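Long-range contact in mitogen (Streptococcus dysgalactiae, PDB 2J4X), which probably acts as a secreted superantigen toxin of the staphylococcal/streptococcal family and carries a bound zinc ion: residues L105-I118 against M196-E208. Sequence-based numbering, arbitrary orientation.
Sequences LDSTIYMNIFGEQI and MSKVSHFDVYLNE. With ZN (zinc ion), chain B.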
ATOM      1  N   LEU A 105      17.488  -0.115   5.713  1.00 45.98           N
ATOM      2  CA  LEU A 105      17.118  -0.187   7.119  1.00 45.61           C
ATOM      3  C   LEU A 105      16.267  -1.440   7.364  1.00 45.37           C
ATOM      4  O   LEU A 105      15.226  -1.635   6.742  1.00 44.78           O
ATOM      5  CB  LEU A 105      16.319   1.068   7.519  1.00 44.99           C
ATOM      6  CG  LEU A 105      15.917   1.224   8.986  1.00 45.29           C
ATOM      7  CD1 LEU A 105      17.139   1.653   9.779  1.00 46.93           C
ATOM      8  CD2 LEU A 105      14.790   2.233   9.134  1.00 44.69           C
ATOM      9  N   ASP A 106      16.705  -2.296   8.271  1.00 45.61           N
ATOM     10  CA  ASP A 106      15.936  -3.484   8.552  1.00 46.52           C
ATOM     11  C   ASP A 106      14.919  -3.200   9.637  1.00 45.59           C
ATOM     12  O   ASP A 106      15.280  -2.874  10.766  1.00 45.34           O
ATOM     13  CB  ASP A 106      16.855  -4.615   8.978  1.00 50.09           C
ATOM     14  CG  ASP A 106      17.724  -5.100   7.843  1.00 54.98           C
ATOM     15  OD1 ASP A 106      17.183  -5.289   6.721  1.00 56.39           O
ATOM     16  OD2 ASP A 106      18.945  -5.300   8.073  1.00 59.58           O
ATOM     17  N   SER A 107      13.643  -3.301   9.278  1.00 43.96           N
ATOM     18  CA  SER A 107      12.571  -3.075  10.232  1.00 41.91           C
ATOM     19  C   SER A 107      11.623  -4.244  10.206  1.00 42.92           C
ATOM     20  O   SER A 107      11.277  -4.750   9.131  1.00 43.40           O
ATOM     21  CB  SER A 107      11.765  -1.828   9.884  1.00 38.63           C
ATOM     22  OG  SER A 107      12.548  -0.665   9.971  1.00 39.72           O
ATOM     23  N   THR A 108      11.221  -4.688  11.392  1.00 42.52           N
ATOM     24  CA  THR A 108      10.239  -5.757  11.510  1.00 41.95           C
ATOM     25  C   THR A 108       9.202  -5.100  12.391  1.00 42.89           C
ATOM     26  O   THR A 108       9.366  -5.021  13.611  1.00 43.10           O
ATOM     27  CB  THR A 108      10.795  -7.022  12.199  1.00 41.40           C
ATOM     28  OG1 THR A 108      11.612  -7.748  11.275  1.00 41.66           O
ATOM     29  CG2 THR A 108       9.669  -7.924  12.657  1.00 41.23           C
ATOM     30  N   ILE A 109       8.151  -4.587  11.754  1.00 43.41           N
ATOM     31  CA  ILE A 109       7.085  -3.907  12.476  1.00 42.53           C
ATOM     32  C   ILE A 109       5.916  -4.835  12.780  1.00 41.15           C
ATOM     33  O   ILE A 109       5.433  -5.556  11.905  1.00 38.60           O
ATOM     34  CB  ILE A 109       6.603  -2.658  11.677  1.00 43.11           C
ATOM     35  CG1 ILE A 109       7.787  -1.705  11.452  1.00 42.27           C
ATOM     36  CG2 ILE A 109       5.535  -1.898  12.460  1.00 42.57           C
ATOM     37  CD1 ILE A 109       8.340  -1.129  12.736  1.00 42.28           C
ATOM     38  N   TYR A 110       5.490  -4.823  14.044  1.00 41.53           N
ATOM     39  CA  TYR A 110       4.377  -5.642  14.501  1.00 41.65           C
ATOM     40  C   TYR A 110       3.020  -5.011  14.211  1.00 41.69           C
ATOM     41  O   TYR A 110       2.838  -3.787  14.238  1.00 39.84           O
ATOM     42  CB  TYR A 110       4.510  -5.986  16.007  1.00 42.27           C
ATOM     43  CG  TYR A 110       5.382  -7.201  16.221  1.00 44.26           C
ATOM     44  CD1 TYR A 110       6.770  -7.107  16.096  1.00 46.67           C
ATOM     45  CD2 TYR A 110       4.818  -8.472  16.343  1.00 45.06           C
ATOM     46  CE1 TYR A 110       7.583  -8.258  16.061  1.00 48.82           C
ATOM     47  CE2 TYR A 110       5.607  -9.628  16.309  1.00 46.86           C
ATOM     48  CZ  TYR A 110       6.995  -9.518  16.159  1.00 49.75           C
ATOM     49  OH  TYR A 110       7.794 -10.650  16.039  1.00 50.25           O
ATOM     50  N   MET A 111       2.080  -5.897  13.905  1.00 42.59           N
ATOM     51  CA  MET A 111       0.712  -5.542  13.588  1.00 43.75           C
ATOM     52  C   MET A 111      -0.109  -6.073  14.773  1.00 43.52           C
ATOM     53  O   MET A 111      -0.120  -7.273  15.041  1.00 44.40           O
ATOM     54  CB  MET A 111       0.332  -6.242  12.273  1.00 44.28           C
ATOM     55  CG  MET A 111      -0.877  -5.721  11.523  1.00 44.87           C
ATOM     56  SD  MET A 111      -0.893  -6.477   9.862  1.00 46.34           S
ATOM     57  CE  MET A 111      -1.985  -7.825  10.136  1.00 47.86           C
ATOM     58  N   ASN A 112      -0.746  -5.167  15.507  1.00 43.70           N
ATOM     59  CA  ASN A 112      -1.586  -5.532  16.650  1.00 43.28           C
ATOM     60  C   ASN A 112      -3.009  -5.521  16.153  1.00 42.38           C
ATOM     61  O   ASN A 112      -3.487  -4.481  15.683  1.00 42.68           O
ATOM     62  CB  ASN A 112      -1.479  -4.500  17.764  1.00 44.07           C
ATOM     63  CG  ASN A 112      -0.084  -4.371  18.300  1.00 45.33           C
ATOM     64  OD1 ASN A 112       0.351  -3.270  18.661  1.00 46.28           O
ATOM     65  ND2 ASN A 112       0.632  -5.495  18.369  1.00 44.17           N
ATOM     66  N   ILE A 113      -3.684  -6.663  16.262  1.00 40.79           N
ATOM     67  CA  ILE A 113      -5.059  -6.776  15.811  1.00 39.26           C
ATOM     68  C   ILE A 113      -6.006  -6.780  17.005  1.00 40.81           C
ATOM     69  O   ILE A 113      -5.871  -7.597  17.904  1.00 41.00           O
ATOM     70  CB  ILE A 113      -5.253  -8.033  14.986  1.00 36.91           C
ATOM     71  CG1 ILE A 113      -4.167  -8.115  13.919  1.00 35.61           C
ATOM     72  CG2 ILE A 113      -6.619  -8.000  14.341  1.00 38.18           C
ATOM     73  CD1 ILE A 113      -4.289  -9.305  13.007  1.00 35.91           C
ATOM     74  N   PHE A 114      -6.951  -5.842  17.006  1.00 43.12           N
ATOM     75  CA  PHE A 114      -7.920  -5.696  18.083  1.00 45.24           C
ATOM     76  C   PHE A 114      -9.313  -5.936  17.584  1.00 46.51           C
ATOM     77  O   PHE A 114      -9.647  -5.550  16.469  1.00 46.35           O
ATOM     78  CB  PHE A 114      -7.832  -4.301  18.692  1.00 45.82           C
ATOM     79  CG  PHE A 114      -6.495  -4.003  19.301  1.00 48.76           C
ATOM     80  CD1 PHE A 114      -5.641  -3.073  18.722  1.00 49.68           C
ATOM     81  CD2 PHE A 114      -6.072  -4.677  20.441  1.00 49.48           C
ATOM     82  CE1 PHE A 114      -4.391  -2.824  19.272  1.00 50.47           C
ATOM     83  CE2 PHE A 114      -4.824  -4.434  20.993  1.00 48.97           C
ATOM     84  CZ  PHE A 114      -3.985  -3.507  20.408  1.00 49.25           C
ATOM     85  N   GLY A 115     -10.121  -6.580  18.422  1.00 49.05           N
ATOM     86  CA  GLY A 115     -11.493  -6.896  18.065  1.00 51.81           C
ATOM     87  C   GLY A 115     -12.065  -7.979  18.964  1.00 53.90           C
ATOM     88  O   GLY A 115     -11.369  -8.932  19.346  1.00 54.18           O
ATOM     89  N   GLU A 116     -13.345  -7.837  19.293  1.00 55.36           N
ATOM     90  CA  GLU A 116     -14.033  -8.784  20.157  1.00 56.74           C
ATOM     91  C   GLU A 116     -13.704 -10.265  19.917  1.00 55.89           C
ATOM     92  O   GLU A 116     -13.374 -10.981  20.866  1.00 57.60           O
ATOM     93  CB  GLU A 116     -15.557  -8.548  20.083  1.00 58.81           C
ATOM     94  CG  GLU A 116     -16.028  -7.293  20.851  1.00 60.89           C
ATOM     95  CD  GLU A 116     -17.538  -7.075  20.780  1.00 62.05           C
ATOM     96  OE1 GLU A 116     -18.293  -8.067  20.904  1.00 62.40           O
ATOM     97  OE2 GLU A 116     -17.969  -5.908  20.617  1.00 62.14           O
ATOM     98  N   GLN A 117     -13.767 -10.734  18.674  1.00 53.74           N
ATOM     99  CA  GLN A 117     -13.484 -12.146  18.415  1.00 51.90           C
ATOM    100  C   GLN A 117     -12.007 -12.469  18.187  1.00 50.91           C
ATOM    101  O   GLN A 117     -11.666 -13.589  17.791  1.00 52.11           O
ATOM    102  CB  GLN A 117     -14.318 -12.648  17.225  1.00 50.80           C
ATOM    103  N   ILE A 118     -11.129 -11.507  18.455  1.00 48.81           N
ATOM    104  CA  ILE A 118      -9.703 -11.730  18.238  1.00 47.37           C
ATOM    105  C   ILE A 118      -9.002 -12.202  19.514  1.00 46.00           C
ATOM    106  O   ILE A 118      -8.904 -11.453  20.489  1.00 46.39           O
ATOM    107  CB  ILE A 118      -9.001 -10.423  17.704  1.00 46.78           C
ATOM    108  CG1 ILE A 118      -9.621  -9.993  16.368  1.00 46.54           C
ATOM    109  CG2 ILE A 118      -7.516 -10.674  17.458  1.00 45.60           C
ATOM    110  CD1 ILE A 118      -9.392 -10.990  15.236  1.00 45.76           C
ATOM    111  N   MET A 196      10.234   4.803   8.147  1.00 40.82           N
ATOM    112  CA  MET A 196      10.087   3.647   9.008  1.00 41.74           C
ATOM    113  C   MET A 196      10.766   3.744  10.371  1.00 42.81           C
ATOM    114  O   MET A 196      10.324   3.095  11.332  1.00 41.69           O
ATOM    115  CB  MET A 196      10.517   2.378   8.258  1.00 41.57           C
ATOM    116  CG  MET A 196       9.650   2.037   7.032  1.00 39.65           C
ATOM    117  SD  MET A 196       7.861   2.033   7.371  1.00 38.39           S
ATOM    118  CE  MET A 196       7.716   0.693   8.501  1.00 34.70           C
ATOM    119  N   SER A 197      11.812   4.568  10.467  1.00 44.12           N
ATOM    120  CA  SER A 197      12.542   4.725  11.733  1.00 44.76           C
ATOM    121  C   SER A 197      11.716   5.413  12.816  1.00 44.88           C
ATOM    122  O   SER A 197      12.001   5.247  14.001  1.00 45.22           O
ATOM    123  CB  SER A 197      13.876   5.479  11.530  1.00 44.27           C
ATOM    124  OG  SER A 197      13.683   6.823  11.114  1.00 45.66           O
ATOM    125  N   LYS A 198      10.684   6.161  12.423  1.00 45.33           N
ATOM    126  CA  LYS A 198       9.832   6.846  13.396  1.00 45.08           C
ATOM    127  C   LYS A 198       8.573   6.043  13.763  1.00 44.92           C
ATOM    128  O   LYS A 198       7.783   6.453  14.616  1.00 45.40           O
ATOM    129  CB  LYS A 198       9.445   8.210  12.848  1.00 45.84           C
ATOM    130  CG  LYS A 198      10.635   9.068  12.515  1.00 48.02           C
ATOM    131  CD  LYS A 198      10.172  10.315  11.822  1.00 52.33           C
ATOM    132  CE  LYS A 198      11.315  11.024  11.120  1.00 56.04           C
ATOM    133  NZ  LYS A 198      10.813  12.071  10.163  1.00 58.90           N
ATOM    134  N   VAL A 199       8.412   4.885  13.123  1.00 44.17           N
ATOM    135  CA  VAL A 199       7.269   4.004  13.339  1.00 42.42           C
ATOM    136  C   VAL A 199       7.526   3.007  14.459  1.00 42.41           C
ATOM    137  O   VAL A 199       8.546   2.316  14.475  1.00 42.76           O
ATOM    138  CB  VAL A 199       6.918   3.196  12.035  1.00 40.98           C
ATOM    139  CG1 VAL A 199       5.912   2.101  12.348  1.00 40.43           C
ATOM    140  CG2 VAL A 199       6.341   4.132  10.967  1.00 40.29           C
ATOM    141  N   SER A 200       6.597   2.926  15.401  1.00 41.99           N
ATOM    142  CA  SER A 200       6.758   1.964  16.464  1.00 40.52           C
ATOM    143  C   SER A 200       6.065   0.668  16.042  1.00 39.75           C
ATOM    144  O   SER A 200       6.711  -0.378  15.947  1.00 41.28           O
ATOM    145  CB  SER A 200       6.158   2.483  17.758  1.00 41.84           C
ATOM    146  OG  SER A 200       6.297   1.495  18.769  1.00 44.80           O
ATOM    147  N   HIS A 201       4.765   0.731  15.767  1.00 37.64           N
ATOM    148  CA  HIS A 201       4.027  -0.466  15.361  1.00 36.88           C
ATOM    149  C   HIS A 201       2.782  -0.110  14.579  1.00 37.40           C
ATOM    150  O   HIS A 201       2.504   1.069  14.367  1.00 39.23           O
ATOM    151  CB  HIS A 201       3.602  -1.270  16.583  1.00 37.08           C
ATOM    152  CG  HIS A 201       2.824  -0.476  17.585  1.00 37.77           C
ATOM    153  ND1 HIS A 201       3.420   0.398  18.470  1.00 39.33           N
ATOM    154  CD2 HIS A 201       1.495  -0.414  17.837  1.00 38.27           C
ATOM    155  CE1 HIS A 201       2.495   0.962  19.226  1.00 38.00           C
ATOM    156  NE2 HIS A 201       1.318   0.485  18.863  1.00 38.84           N
ATOM    157  N   PHE A 202       2.042  -1.134  14.147  1.00 36.57           N
ATOM    158  CA  PHE A 202       0.792  -0.933  13.408  1.00 36.23           C
ATOM    159  C   PHE A 202      -0.356  -1.447  14.269  1.00 36.08           C
ATOM    160  O   PHE A 202      -0.226  -2.501  14.890  1.00 35.79           O
ATOM    161  CB  PHE A 202       0.794  -1.703  12.077  1.00 34.30           C
ATOM    162  CG  PHE A 202       1.866  -1.268  11.121  1.00 33.87           C
ATOM    163  CD1 PHE A 202       2.507  -2.206  10.313  1.00 33.45           C
ATOM    164  CD2 PHE A 202       2.253   0.072  11.043  1.00 32.82           C
ATOM    165  CE1 PHE A 202       3.529  -1.820   9.441  1.00 34.63           C
ATOM    166  CE2 PHE A 202       3.269   0.471  10.180  1.00 33.17           C
ATOM    167  CZ  PHE A 202       3.911  -0.480   9.375  1.00 33.31           C
ATOM    168  N   ASP A 203      -1.463  -0.700  14.312  1.00 36.33           N
ATOM    169  CA  ASP A 203      -2.647  -1.089  15.085  1.00 36.26           C
ATOM    170  C   ASP A 203      -3.849  -1.301  14.186  1.00 35.86           C
ATOM    171  O   ASP A 203      -4.204  -0.428  13.397  1.00 35.80           O
ATOM    172  CB  ASP A 203      -3.005  -0.027  16.119  1.00 37.36           C
ATOM    173  CG  ASP A 203      -2.042   0.006  17.288  1.00 38.94           C
ATOM    174  OD1 ASP A 203      -1.764  -1.066  17.890  1.00 39.36           O
ATOM    175  OD2 ASP A 203      -1.572   1.121  17.605  1.00 40.37           O
ATOM    176  N   VAL A 204      -4.482  -2.460  14.314  1.00 35.97           N
ATOM    177  CA  VAL A 204      -5.647  -2.782  13.501  1.00 35.06           C
ATOM    178  C   VAL A 204      -6.882  -2.795  14.400  1.00 36.40           C
ATOM    179  O   VAL A 204      -6.895  -3.498  15.398  1.00 37.83           O
ATOM    180  CB  VAL A 204      -5.471  -4.148  12.843  1.00 33.34           C
ATOM    181  CG1 VAL A 204      -6.637  -4.438  11.936  1.00 31.52           C
ATOM    182  CG2 VAL A 204      -4.157  -4.186  12.082  1.00 32.47           C
ATOM    183  N   TYR A 205      -7.909  -2.011  14.061  1.00 36.71           N
ATOM    184  CA  TYR A 205      -9.138  -1.936  14.867  1.00 37.11           C
ATOM    185  C   TYR A 205     -10.346  -2.504  14.174  1.00 36.85           C
ATOM    186  O   TYR A 205     -11.082  -1.774  13.508  1.00 36.19           O
ATOM    187  CB  TYR A 205      -9.438  -0.494  15.262  1.00 38.46           C
ATOM    188  CG  TYR A 205      -8.343   0.087  16.100  1.00 40.86           C
ATOM    189  CD1 TYR A 205      -7.290   0.807  15.521  1.00 42.08           C
ATOM    190  CD2 TYR A 205      -8.312  -0.149  17.468  1.00 41.99           C
ATOM    191  CE1 TYR A 205      -6.233   1.275  16.297  1.00 42.44           C
ATOM    192  CE2 TYR A 205      -7.264   0.307  18.249  1.00 43.13           C
ATOM    193  CZ  TYR A 205      -6.235   1.016  17.663  1.00 42.79           C
ATOM    194  OH  TYR A 205      -5.221   1.458  18.472  1.00 45.51           O
ATOM    195  N   LEU A 206     -10.558  -3.803  14.360  1.00 37.33           N
ATOM    196  CA  LEU A 206     -11.669  -4.506  13.738  1.00 39.72           C
ATOM    197  C   LEU A 206     -13.040  -4.194  14.344  1.00 42.06           C
ATOM    198  O   LEU A 206     -13.203  -4.132  15.561  1.00 43.09           O
ATOM    199  CB  LEU A 206     -11.400  -6.012  13.756  1.00 38.14           C
ATOM    200  CG  LEU A 206     -10.055  -6.398  13.134  1.00 38.86           C
ATOM    201  CD1 LEU A 206      -9.926  -7.909  13.090  1.00 38.86           C
ATOM    202  CD2 LEU A 206      -9.930  -5.797  11.738  1.00 38.72           C
ATOM    203  N   ASN A 207     -14.014  -3.976  13.463  1.00 43.62           N
ATOM    204  CA  ASN A 207     -15.378  -3.672  13.848  1.00 45.50           C
ATOM    205  C   ASN A 207     -15.444  -2.481  14.773  1.00 48.22           C
ATOM    206  O   ASN A 207     -16.145  -2.510  15.774  1.00 49.90           O
ATOM    207  CB  ASN A 207     -16.022  -4.887  14.509  1.00 43.01           C
ATOM    208  CG  ASN A 207     -16.193  -6.042  13.550  1.00 42.21           C
ATOM    209  OD1 ASN A 207     -15.820  -7.168  13.853  1.00 43.09           O
ATOM    210  ND2 ASN A 207     -16.760  -5.769  12.389  1.00 40.10           N
ATOM    211  N   GLU A 208     -14.695  -1.438  14.439  1.00 51.37           N
ATOM    212  CA  GLU A 208     -14.698  -0.215  15.225  1.00 54.70           C
ATOM    213  C   GLU A 208     -14.897   0.950  14.275  1.00 57.08           C
ATOM    214  O   GLU A 208     -14.280   0.992  13.219  1.00 57.13           O
ATOM    215  CB  GLU A 208     -13.388  -0.070  15.996  1.00 55.53           C
ATOM    216  CG  GLU A 208     -13.324  -0.990  17.200  1.00 57.96           C
ATOM    217  CD  GLU A 208     -12.062  -0.817  18.008  1.00 58.96           C
ATOM    218  OE1 GLU A 208     -11.715   0.346  18.310  1.00 60.66           O
ATOM    219  OE2 GLU A 208     -11.431  -1.844  18.350  1.00 58.30           O
TER
HETATM  220 ZN    ZN B1211      -0.424   1.528  19.422  1.00 52.26          ZN
HETATM  221  O   HOH W   1       6.971  -3.128  16.289  1.00 45.20           O
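Tyr110 to Phe114 and Phe202 to Leu206 run side by side as parallel strands, their local axes 22° apart. Five backbone hydrogen bonds join them: Tyr110 O, Asn112 O and Phe114 O accept from the amides of Phe202, Val204 and Leu206, while Asn112 N and Phe114 N donate to the carbonyls of Phe202 and Val204. The Val204 N to Asn112 O bond, at 2.6 Å, is the shortest of the five. Ser200 and His201 form a classic beta bulge opposite His171 on strand 166-172; next to it a water links the two segments, accepting from Tyr110 N and donating to Ser200 O.

Apolar side chains line the contact between and beneath the strands; on this side Met111 and Phe202 meet helix 137-150, and Ile113 and Ile118 meet Ile154. Ile109 CG2 sits over the centre of the Phe202 ring, 3.6 Å from its centroid, a CH-pi contact only 10° off the normal. The same isoleucine sends CG1 to within 3.8 Å of CE of the folded Met196 chain. Farther along, Met111 CG meets Val204 CG2 at 3.7 Å, and Leu206 CD1 lies 3.5 Å from Ile113 CG2, with Ile118 CD1 also against it.

The other face carries zinc, bound by His201 NE2 at 2.1 Å and Asp203 OD2 at 2.2 Å; His171 supplies the third protein ligand. His201 ND1 donates to Ser200 OG nearly in the ring plane, which helps fix the imidazole's rotation. Asp203 OD1 lies at the edge of the Phe114 ring, 3.4 Å from CE1. The Phe114 and Tyr205 rings lie alongside each other, planes 26° apart, slid so far that they scarcely overlap.

Strand 199-206 is central in the five-stranded mixed sheet, and its pairing with 104-114 is the parallel pair of the beta-grasp fold, with zinc on the face away from helix 137-150.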